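Local coordinates for hyperpolarization-activated (Ih) channel (PDB 2PTM), which probably conducts potassium ions in response to voltage, this chain being its C-terminal C-linker and cyclic nucleotide-binding region, here with bound cyclic AMP, at residues Glu19-Arg24 / Lys33-Tyr38; Val76-Gly81 / Lys185-Ile190; Ser84-Arg89 / Asn174-Glu179. All coordinates share one frame; numbering follows the deposited sequence.

Overall arrangement
Contact 1 comes first along the chain and joins helices 5-23 and 28-42, the leading hairpin of the C-linker. Its centre is about 40 Å from that of contact 2 and about 38 Å from that of contact 3, across the centre of the chain. The other two lie together, centres about 12 Å apart: contact 2 sets the 3-10 turn before helix 84-93 on helix 181-192, and contact 3, both of whose segments lie, in sequence, between the two of contact 2, pairs helix 84-93 with helix 170-179. They meet where Phe78 and Phe79 pack on Phe86. Contact 1 lies in the C-linker, where it meets a second subunit; contacts 2 and 3 lie in the helices flanking the beta roll that holds cyclic AMP.

Contact 1: residues Glu19-Arg24 / Lys33-Tyr38. With NCO (cobalt hexammine(III)), chain B.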
# COMPACT_ATOMS: atom_id res chain seq x y z
N GLU A 19 19.89 6.54 -19.06
CA GLU A 19 18.91 6.60 -20.15
C GLU A 19 17.79 7.58 -19.83
O GLU A 19 17.36 8.35 -20.69
CB GLU A 19 18.31 5.23 -20.40
CG GLU A 19 19.26 4.25 -21.05
CD GLU A 19 18.53 3.14 -21.77
OE1 GLU A 19 17.29 3.19 -21.85
OE2 GLU A 19 19.22 2.21 -22.26
N TYR A 20 17.31 7.54 -18.59
CA TYR A 20 16.26 8.45 -18.17
C TYR A 20 16.74 9.89 -18.23
O TYR A 20 16.06 10.76 -18.76
CB TYR A 20 15.77 8.11 -16.76
CG TYR A 20 14.94 9.21 -16.13
CD1 TYR A 20 13.59 9.36 -16.45
CD2 TYR A 20 15.50 10.09 -15.22
CE1 TYR A 20 12.82 10.37 -15.88
CE2 TYR A 20 14.74 11.10 -14.64
CZ TYR A 20 13.40 11.24 -14.97
OH TYR A 20 12.66 12.24 -14.39
N MET A 21 17.93 10.14 -17.69
CA MET A 21 18.51 11.48 -17.67
C MET A 21 18.71 12.03 -19.08
O MET A 21 18.68 13.24 -19.29
CB MET A 21 19.82 11.48 -16.88
CG MET A 21 19.63 11.11 -15.41
SD MET A 21 21.09 11.44 -14.43
CE MET A 21 22.30 10.46 -15.31
N GLN A 22 18.91 11.12 -20.04
CA GLN A 22 19.02 11.49 -21.44
C GLN A 22 17.68 11.92 -22.02
O GLN A 22 17.60 12.93 -22.71
CB GLN A 22 19.61 10.34 -22.26
CG GLN A 22 19.58 10.57 -23.77
CD GLN A 22 20.58 11.62 -24.22
OE1 GLN A 22 21.02 12.46 -23.43
NE2 GLN A 22 20.94 11.58 -25.50
N TYR A 23 16.62 11.16 -21.74
CA TYR A 23 15.29 11.49 -22.23
C TYR A 23 14.79 12.81 -21.64
O TYR A 23 14.03 13.54 -22.28
CB TYR A 23 14.31 10.38 -21.92
N ARG A 24 15.21 13.10 -20.42
CA ARG A 24 14.81 14.31 -19.73
C ARG A 24 15.75 15.47 -20.03
O ARG A 24 15.54 16.59 -19.57
CB ARG A 24 14.77 14.06 -18.22
CG ARG A 24 13.66 13.13 -17.81
CD ARG A 24 12.32 13.68 -18.26
NE ARG A 24 11.24 13.19 -17.41
CZ ARG A 24 10.06 13.80 -17.29
NH1 ARG A 24 9.81 14.91 -17.96
NH2 ARG A 24 9.13 13.28 -16.49
N LYS A 33 25.46 15.07 -10.50
CA LYS A 33 25.04 15.00 -9.10
C LYS A 33 24.40 13.65 -8.81
O LYS A 33 24.68 13.01 -7.79
CB LYS A 33 24.06 16.12 -8.77
CG LYS A 33 23.51 16.06 -7.34
CD LYS A 33 22.69 17.28 -6.96
CE LYS A 33 22.44 17.32 -5.43
NZ LYS A 33 21.20 18.05 -5.09
N ILE A 34 23.55 13.22 -9.72
CA ILE A 34 22.85 11.94 -9.58
C ILE A 34 23.81 10.76 -9.65
O ILE A 34 23.76 9.86 -8.82
CB ILE A 34 21.74 11.83 -10.62
CG1 ILE A 34 20.69 12.90 -10.32
CG2 ILE A 34 21.12 10.43 -10.63
CD1 ILE A 34 19.67 13.11 -11.43
N LEU A 35 24.70 10.75 -10.64
CA LEU A 35 25.69 9.67 -10.74
C LEU A 35 26.60 9.63 -9.51
O LEU A 35 26.90 8.55 -8.99
CB LEU A 35 26.52 9.81 -12.02
CG LEU A 35 25.71 9.68 -13.31
CD1 LEU A 35 26.60 9.94 -14.54
CD2 LEU A 35 25.06 8.30 -13.41
N ASP A 36 27.04 10.80 -9.04
CA ASP A 36 27.85 10.87 -7.81
C ASP A 36 27.10 10.31 -6.60
O ASP A 36 27.69 9.67 -5.71
CB ASP A 36 28.23 12.32 -7.50
CG ASP A 36 29.24 12.88 -8.46
OD1 ASP A 36 29.69 12.15 -9.37
OD2 ASP A 36 29.59 14.07 -8.31
N TYR A 37 25.80 10.59 -6.54
CA TYR A 37 24.97 10.06 -5.46
C TYR A 37 24.92 8.53 -5.49
O TYR A 37 25.13 7.88 -4.46
CB TYR A 37 23.56 10.67 -5.50
CG TYR A 37 22.60 10.07 -4.48
CD1 TYR A 37 22.37 10.69 -3.25
CD2 TYR A 37 21.94 8.87 -4.74
CE1 TYR A 37 21.50 10.14 -2.32
CE2 TYR A 37 21.06 8.32 -3.80
CZ TYR A 37 20.85 8.96 -2.60
OH TYR A 37 19.98 8.39 -1.69
N TYR A 38 24.66 7.95 -6.65
CA TYR A 38 24.58 6.48 -6.73
C TYR A 38 25.91 5.86 -6.36
O TYR A 38 25.96 4.85 -5.67
CB TYR A 38 24.15 6.01 -8.12
CG TYR A 38 22.65 5.95 -8.31
CD1 TYR A 38 21.96 7.03 -8.83
CD2 TYR A 38 21.93 4.81 -7.96
CE1 TYR A 38 20.58 6.99 -8.99
CE2 TYR A 38 20.55 4.76 -8.12
CZ TYR A 38 19.89 5.85 -8.64
OH TYR A 38 18.53 5.82 -8.82
CO NCO B . 32.91 9.98 -10.74
N1 NCO B . 33.27 7.87 -10.93
N2 NCO B . 34.84 10.41 -11.64
N3 NCO B . 31.89 10.22 -12.70
N4 NCO B . 33.91 9.95 -8.60
N5 NCO B . 32.60 12.11 -10.49
N6 NCO B . 30.95 9.49 -9.82
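Met21 reaches across from helix 5-23 and drops its thioether between Ile34 and Leu35 of helix 28-42. The sulfur packs on Ile34: SD of Met21 is 3.7 Å from CD1 of Ile34 and nearly as close to its CB and CG2, the two side chains sliding past each other in opposite senses. The methyl rests on Leu35, CE of Met21 lying 4.0 Å from CD2 of Leu35. A bend at the last torsion of Met21 (chi3 -57°) turns CE toward Leu35 while SD stays on Ile34. No hydrogen bond crosses here; the contact is wholly apolar, and Leu26 in the connecting loop also touches Met21 and Ile34. On another side of helix 28-42, OD1 of Asp36 accepts two hydrogen bonds from ammine nitrogens of the cobalt hexammine ion, N6 at 3.0 Å and N5 at 3.1 Å, and Glu39 is hydrogen-bonded to the same ion. The two helices form the first helix-turn-helix of the C-linker. Tyr20 and Tyr38 hydrogen-bond to Glu49 and Glu55 of the second subunit, and Lys33 forms a salt bridge with its Asp63; in its own chain, Lys33 also bridges to Asp103, between strands 95-99 and 104-106.

Contact 2: residues Val76-Gly81 / Lys185-Ile190; sequences VPFFVG and KTMEEI
Phe78 turns its ring to helix 181-192, where the hydroxyl of Thr186 meets its edge and the methyl of Met187 comes up obliquely to its far end. OG1 of Thr186 lies near the ring plane, 3.1 Å from CE1 of Phe78, so the oxygen faces the rim of C-H groups rather than the pi cloud. The same hydroxyl is held by a weak hydrogen bond with the carbonyl of Met183, one turn back. CE of Met187 stands 3.7 Å from CZ of Phe78, and the sulfur follows behind it: SD is 5.0 Å from the ring centroid and 27° off the ring normal, a Met-aromatic contact. The backbone behind Phe78 is a 3-10 turn, Pro77-Phe79, closed by Phe79 N to Val76 O at 2.9 Å and by Val80 N to Pro77 O at 2.9 Å. Short helix 70-75, this turn and helix 84-93 make up the helix, 3-10 turn, helix unit that precedes the beta roll in cyclic nucleotide-binding domains, while helix 181-192 is the C-terminal helix of the domain. Both Thr186 and Met187 cross the Phe78 side chain at about a right angle. Met187 gets there by kinking, its second torsion (100°) lying away from a staggered value. For Phe78 the reach comes from chi1 of 176°, which swings CG opposite the backbone nitrogen and carries the ring toward the helix. The ring of neighbouring Phe79 packs on Phe86 and Val90 of helix 84-93. Met187 also packs on Tyr141 of strand 141-142, and its side chain comes within about 4 Å of that of Glu144, a cyclic AMP-binding residue; the nucleotide itself lies about 8 Å from the Met187 side chain.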
# COMPACT_ATOMS: atom_id res chain seq x y z
N VAL A 76 25.29 8.72 19.74
CA VAL A 76 24.21 9.60 20.17
C VAL A 76 24.04 9.61 21.69
O VAL A 76 23.51 8.66 22.27
CB VAL A 76 22.87 9.23 19.49
CG1 VAL A 76 21.78 10.19 19.92
CG2 VAL A 76 23.03 9.24 17.98
N PRO A 77 24.49 10.69 22.34
CA PRO A 77 24.39 10.79 23.80
C PRO A 77 22.95 10.59 24.27
O PRO A 77 22.74 10.09 25.37
CB PRO A 77 24.85 12.23 24.09
CG PRO A 77 25.74 12.58 22.92
CD PRO A 77 25.07 11.91 21.75
N PHE A 78 21.99 10.95 23.42
CA PHE A 78 20.57 10.77 23.70
C PHE A 78 20.25 9.34 24.15
O PHE A 78 19.40 9.13 25.02
CB PHE A 78 19.75 11.16 22.46
CG PHE A 78 18.27 10.92 22.59
CD1 PHE A 78 17.51 11.62 23.52
CD2 PHE A 78 17.63 10.01 21.76
CE1 PHE A 78 16.15 11.41 23.63
CE2 PHE A 78 16.26 9.79 21.87
CZ PHE A 78 15.52 10.48 22.80
N PHE A 79 20.94 8.36 23.57
CA PHE A 79 20.67 6.95 23.86
C PHE A 79 21.36 6.43 25.11
O PHE A 79 21.15 5.28 25.49
CB PHE A 79 21.07 6.07 22.67
CG PHE A 79 20.22 6.26 21.45
CD1 PHE A 79 18.84 6.35 21.55
CD2 PHE A 79 20.80 6.33 20.20
CE1 PHE A 79 18.07 6.52 20.42
CE2 PHE A 79 20.03 6.50 19.07
CZ PHE A 79 18.66 6.60 19.18
N VAL A 80 22.18 7.26 25.74
CA VAL A 80 22.92 6.85 26.93
C VAL A 80 21.98 6.57 28.10
O VAL A 80 21.23 7.44 28.53
CB VAL A 80 23.96 7.91 27.32
N GLY A 81 22.03 5.34 28.61
CA GLY A 81 21.21 4.94 29.74
C GLY A 81 19.76 4.66 29.38
O GLY A 81 18.95 4.33 30.25
N LYS A 185 10.39 13.50 27.53
CA LYS A 185 10.86 14.49 28.49
C LYS A 185 12.27 14.90 28.15
O LYS A 185 12.58 16.08 28.04
CB LYS A 185 10.78 13.95 29.91
N THR A 186 13.15 13.91 27.96
CA THR A 186 14.54 14.23 27.64
C THR A 186 14.62 14.95 26.30
O THR A 186 15.44 15.85 26.12
CB THR A 186 15.47 12.99 27.67
OG1 THR A 186 15.35 12.26 26.45
CG2 THR A 186 15.11 12.09 28.84
N MET A 187 13.76 14.59 25.36
CA MET A 187 13.76 15.25 24.07
C MET A 187 13.30 16.70 24.17
O MET A 187 13.91 17.59 23.59
CB MET A 187 12.90 14.49 23.06
CG MET A 187 12.92 15.10 21.67
SD MET A 187 14.02 14.24 20.53
CE MET A 187 13.39 12.57 20.69
N GLU A 188 12.21 16.94 24.88
CA GLU A 188 11.72 18.30 25.05
C GLU A 188 12.79 19.20 25.67
O GLU A 188 12.93 20.36 25.29
CB GLU A 188 10.44 18.32 25.90
CG GLU A 188 9.22 17.82 25.14
CD GLU A 188 8.03 17.55 26.05
OE1 GLU A 188 8.20 17.60 27.29
OE2 GLU A 188 6.93 17.27 25.53
N GLU A 189 13.58 18.66 26.58
CA GLU A 189 14.59 19.46 27.26
C GLU A 189 15.68 20.02 26.32
O GLU A 189 16.11 21.15 26.48
CB GLU A 189 15.19 18.70 28.45
CG GLU A 189 14.16 18.35 29.51
CD GLU A 189 14.65 17.34 30.54
OE1 GLU A 189 15.82 16.88 30.44
OE2 GLU A 189 13.87 16.99 31.45
N ILE A 190 16.11 19.23 25.33
CA ILE A 190 17.08 19.70 24.33
C ILE A 190 16.44 20.69 23.32
O ILE A 190 17.08 21.64 22.84
CB ILE A 190 17.70 18.51 23.56
CG1 ILE A 190 18.68 17.72 24.44
CG2 ILE A 190 18.41 18.99 22.29
CD1 ILE A 190 18.06 16.88 25.51

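Contact 3: residues Ser84-Arg89 / Asn174-Glu179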
# COMPACT_ATOMS: atom_id res chain seq x y z
N SER A 84 16.72 -0.47 26.80
CA SER A 84 17.07 -1.30 25.65
C SER A 84 15.91 -1.46 24.67
O SER A 84 16.12 -1.53 23.45
CB SER A 84 17.55 -2.69 26.10
OG SER A 84 18.91 -2.65 26.53
N ASN A 85 14.70 -1.54 25.20
CA ASN A 85 13.50 -1.67 24.37
C ASN A 85 13.24 -0.40 23.58
O ASN A 85 12.73 -0.46 22.46
CB ASN A 85 12.28 -2.02 25.22
CG ASN A 85 12.38 -3.40 25.84
OD1 ASN A 85 12.95 -4.33 25.25
ND2 ASN A 85 11.83 -3.55 27.04
N PHE A 86 13.55 0.76 24.17
CA PHE A 86 13.47 2.04 23.45
C PHE A 86 14.45 2.06 22.28
O PHE A 86 14.05 2.35 21.14
CB PHE A 86 13.73 3.24 24.39
CG PHE A 86 13.78 4.58 23.66
CD1 PHE A 86 12.62 5.23 23.29
CD2 PHE A 86 14.99 5.18 23.37
CE1 PHE A 86 12.65 6.45 22.62
CE2 PHE A 86 15.04 6.41 22.71
CZ PHE A 86 13.87 7.04 22.34
N VAL A 87 15.71 1.77 22.54
CA VAL A 87 16.71 1.76 21.48
C VAL A 87 16.32 0.78 20.36
O VAL A 87 16.37 1.12 19.18
CB VAL A 87 18.11 1.41 22.01
CG1 VAL A 87 19.12 1.39 20.86
CG2 VAL A 87 18.54 2.40 23.09
N THR A 88 15.89 -0.42 20.74
CA THR A 88 15.50 -1.39 19.73
C THR A 88 14.33 -0.89 18.86
O THR A 88 14.34 -1.05 17.64
CB THR A 88 15.17 -2.75 20.36
OG1 THR A 88 16.37 -3.34 20.87
CG2 THR A 88 14.55 -3.68 19.33
N ARG A 89 13.34 -0.29 19.50
CA ARG A 89 12.18 0.23 18.77
C ARG A 89 12.59 1.29 17.75
O ARG A 89 12.17 1.25 16.60
CB ARG A 89 11.15 0.81 19.74
CG ARG A 89 9.86 1.26 19.07
CD ARG A 89 9.03 0.07 18.63
NE ARG A 89 8.58 -0.72 19.78
CZ ARG A 89 7.93 -1.88 19.69
NH1 ARG A 89 7.68 -2.41 18.50
NH2 ARG A 89 7.55 -2.51 20.79
N ASN A 174 6.09 9.92 17.17
CA ASN A 174 5.03 10.02 18.17
C ASN A 174 4.72 8.67 18.81
O ASN A 174 4.34 8.61 19.97
CB ASN A 174 3.77 10.64 17.56
CG ASN A 174 3.86 12.16 17.47
OD1 ASN A 174 4.22 12.82 18.45
ND2 ASN A 174 3.54 12.70 16.31
N GLN A 175 4.92 7.59 18.06
CA GLN A 175 4.73 6.24 18.59
C GLN A 175 5.75 5.91 19.68
O GLN A 175 5.38 5.50 20.78
CB GLN A 175 4.83 5.21 17.46
CG GLN A 175 3.65 5.20 16.51
CD GLN A 175 3.84 4.23 15.35
OE1 GLN A 175 4.78 3.42 15.35
NE2 GLN A 175 2.97 4.32 14.35
N VAL A 176 7.03 6.10 19.39
CA VAL A 176 8.08 5.73 20.34
C VAL A 176 8.08 6.59 21.61
O VAL A 176 8.42 6.11 22.69
CB VAL A 176 9.47 5.71 19.68
CG1 VAL A 176 9.43 4.91 18.40
CG2 VAL A 176 9.95 7.11 19.40
N LEU A 177 7.69 7.86 21.47
CA LEU A 177 7.60 8.77 22.61
C LEU A 177 6.42 8.46 23.52
O LEU A 177 6.46 8.76 24.72
CB LEU A 177 7.51 10.22 22.13
CG LEU A 177 8.84 10.96 22.05
CD1 LEU A 177 9.91 10.11 21.40
CD2 LEU A 177 8.69 12.30 21.33
N ASP A 178 5.37 7.88 22.96
CA ASP A 178 4.23 7.46 23.76
C ASP A 178 4.58 6.19 24.50
O ASP A 178 4.26 6.02 25.67
CB ASP A 178 3.00 7.23 22.87
CG ASP A 178 2.35 8.52 22.42
OD1 ASP A 178 2.81 9.60 22.85
OD2 ASP A 178 1.39 8.45 21.63
N GLU A 179 5.26 5.29 23.80
CA GLU A 179 5.65 4.02 24.39
C GLU A 179 6.68 4.25 25.48
O GLU A 179 6.70 3.54 26.49
CB GLU A 179 6.20 3.08 23.31
CG GLU A 179 6.35 1.64 23.77
CD GLU A 179 6.65 0.69 22.63
OE1 GLU A 179 6.99 1.18 21.52
OE2 GLU A 179 6.56 -0.54 22.84
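Helices 84-89 and 174-179 run almost exactly antiparallel, with 172° between their directions and 10.5 Å between their axes, and come nearest in CA terms at Arg89 and Val176. Helix 84-93 leads into the beta roll of the cyclic nucleotide-binding domain and helix 170-179 follows its last strand, so the contact pairs the helices that bracket the roll in sequence. The aliphatic part of Arg89 lies along Val176, CG of Arg89 sitting 3.7 Å from CG1 of Val176, and two bends, at chi2 (72°) and chi3, bring the guanidinium round to Glu179. There NH2 of Arg89 gives OE2 of Glu179 a weak, strongly bent hydrogen bond of 3.0 Å within a salt bridge, while NE of Arg89 lies 3.0 Å from OE1 of Glu179. The guanidinium and carboxylate planes are 31° apart, and OE2 approaches the guanidinium obliquely. Phe86, one turn earlier on its helix, points a ring edge at the other helix, CE1 of Phe86 lying 4.2 Å from O and 4.3 Å from CG2 of Val176. The same ring meets Phe180 with the planes nearly perpendicular, and also touches Met183. OE2 of Glu179 takes its stronger hydrogen bond from the backbone N of Phe111 of a third subunit, whose Arg152 also bonds to O of Glu179. A buried carboxylate shared between Arg89 of its own chain and a backbone N-H of the third subunit probably stays ionised, and it ties this helix pair to that subunit.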